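Local coordinates for protein serpin (Taeniopygia guttata, PDB 5HGC) that binds the steroid cortisol and, as a member of the serpin family, may also inhibit serine proteases, at residues Cys222-Leu227 and Asp262-Arg267; Leu227-Ser232 and Phe355-Phe360. All coordinates share one frame; numbering follows the deposited sequence.

Contact 1 of 2, residues Cys222-Leu227 and Asp262-Arg267; sequences CTVVRL and DHLFQR. With HCY ((11alpha,14beta)-11,17,21-trihydroxypregn-4-ene-3,20-dione), chain B.
Leu264 lays its CD1 methyl over one face of the Arg226 guanidinium, 3.6 Å from NH2. The same methyl lies 4.0 Å from Arg226 CB, and so sits alongside the bent chain from root to guanidinium. The other branch, Leu264 CD2, meets Val224 CG1 at 4.1 Å; the leucine crosses both strand residues at about a right angle. With its face against the leucine, the guanidinium turns its edge to the steroid. Arg226 NH1 donates to the ketone oxygen O4 of cortisol at 2.8 Å. Arg226 NH2 reaches the hydroxyl oxygen O5 at 2.9 Å, nearly straight at 174°. In the serpin fold this sets a strand of sheet B, 222-228, against the turn at Leu264 that leads from helix 254-263 into strand 265-283. CG of Arg226 stands anti to the backbone N (chi1 -180°), and bends at chi2 and chi3 bring the guanidinium round to the ligand. Further out, Asp213 forms a salt bridge with Arg226 NE and Thr234 OG1 bonds to NH1, which fix the rotation of the group. A methionine in place of Arg226 would probably leave O4 and O5 of the steroid without these donors and Asp213 without its charged mate.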
loop_
_atom_site.group_PDB
_atom_site.type_symbol
_atom_site.label_atom_id
_atom_site.label_comp_id
_atom_site.label_asym_id
_atom_site.label_seq_id
_atom_site.Cartn_x
_atom_site.Cartn_y
_atom_site.Cartn_z
ATOM N N CYS A 222 -19.845 -10.317 4.482
ATOM C CA CYS A 222 -19.169 -9.019 4.507
ATOM C C CYS A 222 -20.077 -7.920 4.082
ATOM O O CYS A 222 -20.697 -8.016 3.018
ATOM C CB CYS A 222 -18.098 -8.994 3.419
ATOM S SG CYS A 222 -16.669 -9.869 3.893
ATOM N N THR A 223 -20.057 -6.827 4.817
ATOM C CA THR A 223 -20.688 -5.625 4.343
ATOM C C THR A 223 -19.595 -4.823 3.681
ATOM O O THR A 223 -18.558 -4.679 4.251
ATOM C CB THR A 223 -21.323 -4.882 5.516
ATOM O OG1 THR A 223 -22.313 -5.732 6.097
ATOM C CG2 THR A 223 -21.990 -3.625 5.067
ATOM N N VAL A 224 -19.837 -4.330 2.464
ATOM C CA VAL A 224 -18.902 -3.491 1.713
ATOM C C VAL A 224 -19.485 -2.096 1.573
ATOM O O VAL A 224 -20.591 -1.962 1.060
ATOM C CB VAL A 224 -18.608 -4.074 0.305
ATOM C CG1 VAL A 224 -17.540 -3.232 -0.442
ATOM C CG2 VAL A 224 -18.188 -5.548 0.415
ATOM N N VAL A 225 -18.751 -1.071 2.017
ATOM C CA VAL A 225 -19.128 0.295 1.766
ATOM C C VAL A 225 -17.971 0.972 1.047
ATOM O O VAL A 225 -16.798 0.846 1.461
ATOM C CB VAL A 225 -19.489 1.031 3.073
ATOM C CG1 VAL A 225 -19.767 2.492 2.821
ATOM C CG2 VAL A 225 -20.738 0.401 3.708
ATOM N N ARG A 226 -18.288 1.686 -0.030
ATOM C CA ARG A 226 -17.270 2.374 -0.789
ATOM C C ARG A 226 -17.472 3.898 -0.783
ATOM O O ARG A 226 -18.540 4.386 -1.134
ATOM C CB ARG A 226 -17.232 1.835 -2.213
ATOM C CG ARG A 226 -16.181 2.509 -3.064
ATOM C CD ARG A 226 -16.814 3.655 -3.828
ATOM N NE ARG A 226 -17.392 3.127 -5.060
ATOM C CZ ARG A 226 -16.677 2.642 -6.065
ATOM N NH1 ARG A 226 -15.329 2.646 -6.008
ATOM N NH2 ARG A 226 -17.292 2.141 -7.112
ATOM N N LEU A 227 -16.424 4.628 -0.413
ATOM C CA LEU A 227 -16.450 6.078 -0.242
ATOM C C LEU A 227 -15.424 6.651 -1.170
ATOM O O LEU A 227 -14.298 6.145 -1.195
ATOM C CB LEU A 227 -16.094 6.470 1.208
ATOM C CG LEU A 227 -17.083 6.077 2.317
ATOM C CD1 LEU A 227 -16.763 6.776 3.636
ATOM C CD2 LEU A 227 -18.494 6.421 1.837
ATOM N N ASP A 262 -18.653 -4.478 -9.260
ATOM C CA ASP A 262 -19.697 -4.739 -10.242
ATOM C C ASP A 262 -21.083 -4.603 -9.624
ATOM O O ASP A 262 -22.002 -4.155 -10.302
ATOM C CB ASP A 262 -19.565 -6.129 -10.872
ATOM C CG ASP A 262 -18.393 -6.234 -11.904
ATOM O OD1 ASP A 262 -17.895 -5.219 -12.434
ATOM O OD2 ASP A 262 -17.972 -7.378 -12.187
ATOM N N HIS A 263 -21.198 -4.941 -8.343
ATOM C CA HIS A 263 -22.474 -4.967 -7.641
ATOM C C HIS A 263 -22.776 -3.864 -6.613
ATOM O O HIS A 263 -23.804 -3.918 -5.945
ATOM C CB HIS A 263 -22.638 -6.338 -6.988
ATOM C CG HIS A 263 -22.716 -7.453 -7.975
ATOM N ND1 HIS A 263 -21.790 -8.471 -8.024
ATOM C CD2 HIS A 263 -23.587 -7.678 -8.992
ATOM C CE1 HIS A 263 -22.092 -9.282 -9.019
ATOM N NE2 HIS A 263 -23.167 -8.812 -9.632
ATOM N N LEU A 264 -21.899 -2.885 -6.449
ATOM C CA LEU A 264 -22.204 -1.755 -5.536
ATOM C C LEU A 264 -23.361 -0.958 -6.082
ATOM O O LEU A 264 -23.465 -0.803 -7.315
ATOM C CB LEU A 264 -21.017 -0.802 -5.385
ATOM C CG LEU A 264 -19.820 -1.414 -4.700
ATOM C CD1 LEU A 264 -18.669 -0.503 -5.069
ATOM C CD2 LEU A 264 -20.014 -1.556 -3.193
ATOM N N PHE A 265 -24.211 -0.459 -5.192
ATOM C CA PHE A 265 -25.342 0.424 -5.565
ATOM C C PHE A 265 -25.442 1.411 -4.459
ATOM O O PHE A 265 -25.180 1.063 -3.300
ATOM C CB PHE A 265 -26.663 -0.349 -5.710
ATOM C CG PHE A 265 -27.064 -1.178 -4.472
ATOM C CD1 PHE A 265 -26.503 -2.499 -4.236
ATOM C CD2 PHE A 265 -28.045 -0.688 -3.543
ATOM C CE1 PHE A 265 -26.894 -3.270 -3.106
ATOM C CE2 PHE A 265 -28.425 -1.460 -2.418
ATOM C CZ PHE A 265 -27.850 -2.742 -2.198
ATOM N N GLN A 266 -25.789 2.648 -4.808
ATOM C CA GLN A 266 -26.021 3.716 -3.818
ATOM C C GLN A 266 -27.226 3.364 -2.953
ATOM O O GLN A 266 -28.269 3.019 -3.484
ATOM C CB GLN A 266 -26.235 5.054 -4.512
ATOM C CG GLN A 266 -25.038 5.521 -5.328
ATOM C CD GLN A 266 -24.483 6.849 -4.891
ATOM O OE1 GLN A 266 -24.933 7.881 -5.377
ATOM N NE2 GLN A 266 -23.479 6.838 -3.992
ATOM N N ARG A 267 -27.028 3.382 -1.631
ATOM C CA ARG A 267 -28.036 3.095 -0.630
ATOM C C ARG A 267 -27.984 4.209 0.410
ATOM O O ARG A 267 -26.920 4.566 0.917
ATOM C CB ARG A 267 -27.698 1.767 0.022
ATOM C CG ARG A 267 -28.835 1.040 0.726
ATOM C CD ARG A 267 -28.293 -0.207 1.379
ATOM N NE ARG A 267 -29.320 -1.055 2.005
ATOM C CZ ARG A 267 -29.146 -1.780 3.130
ATOM N NH1 ARG A 267 -27.992 -1.758 3.821
ATOM N NH2 ARG A 267 -30.152 -2.509 3.596
HETATM C C1 HCY B . -10.627 -5.422 -11.788
HETATM C C2 HCY B . -9.916 -6.679 -12.283
HETATM C C3 HCY B . -8.412 -6.544 -12.210
HETATM C C4 HCY B . -7.786 -5.459 -11.417
HETATM C C5 HCY B . -8.511 -4.806 -10.501
HETATM C C6 HCY B . -7.796 -4.058 -9.397
HETATM C C7 HCY B . -8.392 -2.641 -9.243
HETATM C C8 HCY B . -9.921 -2.545 -9.285
HETATM C C9 HCY B . -10.466 -3.309 -10.511
HETATM C C10 HCY B . -10.035 -4.793 -10.529
HETATM C C12 HCY B . -12.441 -1.564 -10.710
HETATM C C11 HCY B . -11.977 -3.032 -10.834
HETATM C C13 HCY B . -11.881 -0.886 -9.423
HETATM C C14 HCY B . -10.367 -1.103 -9.387
HETATM C C15 HCY B . -9.846 -0.050 -8.438
HETATM C C16 HCY B . -10.764 1.152 -8.619
HETATM C C17 HCY B . -11.978 0.661 -9.448
HETATM C C18 HCY B . -12.562 -1.387 -8.115
HETATM C C19 HCY B . -10.477 -5.618 -9.301
HETATM C C20 HCY B . -13.294 1.251 -8.976
HETATM C C21 HCY B . -14.399 1.556 -9.967
HETATM O O1 HCY B . -7.722 -7.381 -12.757
HETATM O O2 HCY B . -12.679 -3.819 -9.866
HETATM O O3 HCY B . -11.865 1.163 -10.799
HETATM O O4 HCY B . -13.486 1.487 -7.793
HETATM O O5 HCY B . -15.583 1.185 -9.264
#

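Contact 2 of 2, residues Leu227-Ser232 and Phe355-Phe360; sequences LHYNGS and FLMLIF. With HCY ((11alpha,14beta)-11,17,21-trihydroxypregn-4-ene-3,20-dione), chain B.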
loop_
_atom_site.group_PDB
_atom_site.type_symbol
_atom_site.label_atom_id
_atom_site.label_comp_id
_atom_site.label_asym_id
_atom_site.label_seq_id
_atom_site.Cartn_x
_atom_site.Cartn_y
_atom_site.Cartn_z
ATOM N N LEU A 227 -16.424 4.628 -0.413
ATOM C CA LEU A 227 -16.450 6.078 -0.242
ATOM C C LEU A 227 -15.424 6.651 -1.170
ATOM O O LEU A 227 -14.298 6.145 -1.195
ATOM C CB LEU A 227 -16.094 6.470 1.208
ATOM C CG LEU A 227 -17.083 6.077 2.317
ATOM C CD1 LEU A 227 -16.763 6.776 3.636
ATOM C CD2 LEU A 227 -18.494 6.421 1.837
ATOM N N HIS A 228 -15.788 7.667 -1.950
ATOM C CA HIS A 228 -14.800 8.302 -2.812
ATOM C C HIS A 228 -14.036 9.345 -2.058
ATOM O O HIS A 228 -14.577 10.074 -1.197
ATOM C CB HIS A 228 -15.425 8.956 -4.036
ATOM C CG HIS A 228 -15.997 7.973 -4.997
ATOM N ND1 HIS A 228 -15.286 6.876 -5.451
ATOM C CD2 HIS A 228 -17.202 7.915 -5.595
ATOM C CE1 HIS A 228 -16.040 6.179 -6.281
ATOM N NE2 HIS A 228 -17.203 6.794 -6.389
ATOM N N TYR A 229 -12.764 9.420 -2.410
ATOM C CA TYR A 229 -11.984 10.630 -2.160
ATOM C C TYR A 229 -12.186 11.671 -3.287
ATOM O O TYR A 229 -12.504 11.320 -4.462
ATOM C CB TYR A 229 -10.527 10.260 -2.035
ATOM C CG TYR A 229 -10.142 9.522 -0.754
ATOM C CD1 TYR A 229 -10.227 10.151 0.501
ATOM C CD2 TYR A 229 -9.676 8.191 -0.803
ATOM C CE1 TYR A 229 -9.835 9.485 1.663
ATOM C CE2 TYR A 229 -9.307 7.502 0.345
ATOM C CZ TYR A 229 -9.354 8.163 1.563
ATOM O OH TYR A 229 -8.955 7.499 2.693
ATOM N N ASN A 230 -11.997 12.941 -2.937
ATOM C CA ASN A 230 -11.770 13.983 -3.956
ATOM C C ASN A 230 -10.589 13.565 -4.773
ATOM O O ASN A 230 -9.595 13.071 -4.221
ATOM C CB ASN A 230 -11.469 15.331 -3.314
ATOM C CG ASN A 230 -12.711 15.984 -2.780
ATOM O OD1 ASN A 230 -12.670 16.658 -1.739
ATOM N ND2 ASN A 230 -13.858 15.773 -3.473
ATOM N N GLY A 231 -10.680 13.750 -6.069
ATOM C CA GLY A 231 -9.617 13.279 -6.926
ATOM C C GLY A 231 -10.053 11.944 -7.456
ATOM O O GLY A 231 -11.211 11.738 -7.750
ATOM N N SER A 232 -9.139 11.021 -7.603
ATOM C CA SER A 232 -9.497 9.753 -8.219
ATOM C C SER A 232 -9.377 8.540 -7.265
ATOM O O SER A 232 -9.745 7.440 -7.679
ATOM C CB SER A 232 -8.652 9.528 -9.469
ATOM O OG SER A 232 -7.278 9.680 -9.122
ATOM N N PHE A 355 -12.162 -4.626 10.564
ATOM C CA PHE A 355 -12.533 -4.418 9.155
ATOM C C PHE A 355 -11.312 -4.210 8.262
ATOM O O PHE A 355 -10.249 -3.861 8.752
ATOM C CB PHE A 355 -13.428 -3.194 9.069
ATOM C CG PHE A 355 -12.758 -1.910 9.502
ATOM C CD1 PHE A 355 -12.720 -1.540 10.861
ATOM C CD2 PHE A 355 -12.200 -1.027 8.524
ATOM C CE1 PHE A 355 -12.103 -0.370 11.259
ATOM C CE2 PHE A 355 -11.643 0.182 8.923
ATOM C CZ PHE A 355 -11.585 0.507 10.289
ATOM N N LEU A 356 -11.478 -4.396 6.965
ATOM C CA LEU A 356 -10.483 -4.031 6.000
ATOM C C LEU A 356 -10.757 -2.651 5.447
ATOM O O LEU A 356 -11.939 -2.242 5.295
ATOM C CB LEU A 356 -10.467 -5.014 4.847
ATOM C CG LEU A 356 -10.373 -6.494 5.203
ATOM C CD1 LEU A 356 -10.134 -7.288 3.930
ATOM C CD2 LEU A 356 -9.259 -6.745 6.197
ATOM N N MET A 357 -9.663 -1.920 5.166
ATOM C CA MET A 357 -9.744 -0.705 4.362
ATOM C C MET A 357 -8.818 -0.829 3.113
ATOM O O MET A 357 -7.573 -1.030 3.240
ATOM C CB MET A 357 -9.435 0.505 5.195
ATOM C CG MET A 357 -9.531 1.754 4.357
ATOM S SD MET A 357 -9.453 3.142 5.489
ATOM C CE MET A 357 -9.962 4.575 4.525
ATOM N N LEU A 358 -9.416 -0.771 1.915
ATOM C CA LEU A 358 -8.638 -0.962 0.690
ATOM C C LEU A 358 -8.750 0.316 -0.137
ATOM O O LEU A 358 -9.864 0.762 -0.469
ATOM C CB LEU A 358 -9.094 -2.177 -0.112
ATOM C CG LEU A 358 -9.480 -3.416 0.706
ATOM C CD1 LEU A 358 -10.098 -4.451 -0.211
ATOM C CD2 LEU A 358 -8.285 -3.995 1.449
ATOM N N ILE A 359 -7.606 0.937 -0.433
ATOM C CA ILE A 359 -7.639 2.228 -1.105
ATOM C C ILE A 359 -7.084 2.031 -2.469
ATOM O O ILE A 359 -6.004 1.479 -2.601
ATOM C CB ILE A 359 -6.878 3.278 -0.329
ATOM C CG1 ILE A 359 -7.485 3.380 1.092
ATOM C CG2 ILE A 359 -6.900 4.585 -1.083
ATOM C CD1 ILE A 359 -6.700 4.188 2.128
ATOM N N PHE A 360 -7.842 2.451 -3.473
ATOM C CA PHE A 360 -7.442 2.311 -4.881
ATOM C C PHE A 360 -7.403 3.671 -5.610
ATOM O O PHE A 360 -8.087 4.673 -5.187
ATOM C CB PHE A 360 -8.397 1.419 -5.673
ATOM C CG PHE A 360 -8.648 0.062 -5.061
ATOM C CD1 PHE A 360 -9.702 -0.124 -4.126
ATOM C CD2 PHE A 360 -7.854 -1.041 -5.420
ATOM C CE1 PHE A 360 -9.950 -1.365 -3.562
ATOM C CE2 PHE A 360 -8.112 -2.279 -4.853
ATOM C CZ PHE A 360 -9.164 -2.444 -3.929
HETATM C C1 HCY B . -10.627 -5.422 -11.788
HETATM C C2 HCY B . -9.916 -6.679 -12.283
HETATM C C3 HCY B . -8.412 -6.544 -12.210
HETATM C C4 HCY B . -7.786 -5.459 -11.417
HETATM C C5 HCY B . -8.511 -4.806 -10.501
HETATM C C6 HCY B . -7.796 -4.058 -9.397
HETATM C C7 HCY B . -8.392 -2.641 -9.243
HETATM C C8 HCY B . -9.921 -2.545 -9.285
HETATM C C9 HCY B . -10.466 -3.309 -10.511
HETATM C C10 HCY B . -10.035 -4.793 -10.529
HETATM C C12 HCY B . -12.441 -1.564 -10.710
HETATM C C11 HCY B . -11.977 -3.032 -10.834
HETATM C C13 HCY B . -11.881 -0.886 -9.423
HETATM C C14 HCY B . -10.367 -1.103 -9.387
HETATM C C15 HCY B . -9.846 -0.050 -8.438
HETATM C C16 HCY B . -10.764 1.152 -8.619
HETATM C C17 HCY B . -11.978 0.661 -9.448
HETATM C C18 HCY B . -12.562 -1.387 -8.115
HETATM C C19 HCY B . -10.477 -5.618 -9.301
HETATM C C20 HCY B . -13.294 1.251 -8.976
HETATM C C21 HCY B . -14.399 1.556 -9.967
HETATM O O1 HCY B . -7.722 -7.381 -12.757
HETATM O O2 HCY B . -12.679 -3.819 -9.866
HETATM O O3 HCY B . -11.865 1.163 -10.799
HETATM O O4 HCY B . -13.486 1.487 -7.793
HETATM O O5 HCY B . -15.583 1.185 -9.264
#
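Ser232 OG is bonded to Asp361 OD1 and more weakly to Asp363 OD2, which ties the loop after strand 222-228 to the end of strand 355-361, beside Phe360. Ser232 O, hydrogen-bonded to Arg362 NE, lies 4.1 Å from Phe360 O, a neighbour but no bonding partner. Deeper in, the contact is greasy. Tyr229 CG stands anti to its own carbonyl carbon (chi1 -72°), and the ring reaches in until OH comes to 3.6 Å from Met357 CE, which arrives from the opposite direction on an extended chain. Ile359 crosses the tyrosine at about a right angle, its CG2 obliquely 4.0 Å from CE2 and its CD1 4.0 Å from OH. In the serpin fold this is the side of sheet B that packs on sheet A: Met357 and Ile359 also touch Leu323 of strand 316-325. Trp179 stacks on the Tyr229 ring and Phe175 meets it edge-to-face, which helps hold the ring's tilt. The ring of Phe360 heads away from the loop; its CB lies 3.5 Å from cortisol C15, and CG is 3.6 Å from the same five-membered-ring carbon, which approaches the ring obliquely. The Phe236 ring meets that of Phe360 with the planes about 80° apart.

In the fold
Contacts 1 and 2 follow one another along strand 222-228 and share Leu227, with centres about 12 Å apart. The centre of contact 1 is about 21 Å from the centre of the chain and that of contact 2 about 12 Å, so contact 2 is the deeper. Both reach cortisol at different places: contact 1 brings polar bonds to the steroid's side chain, contact 2 the apolar flank of Phe360 against its five-membered ring. Strand 233-240 lies between strands 222-228 and 355-361, and its Phe236 touches both Arg226 and Phe360, while Thr234 bonds to both Arg226 and His228. Ser261 and Asn365 add further hydrogen bonds to the ligand.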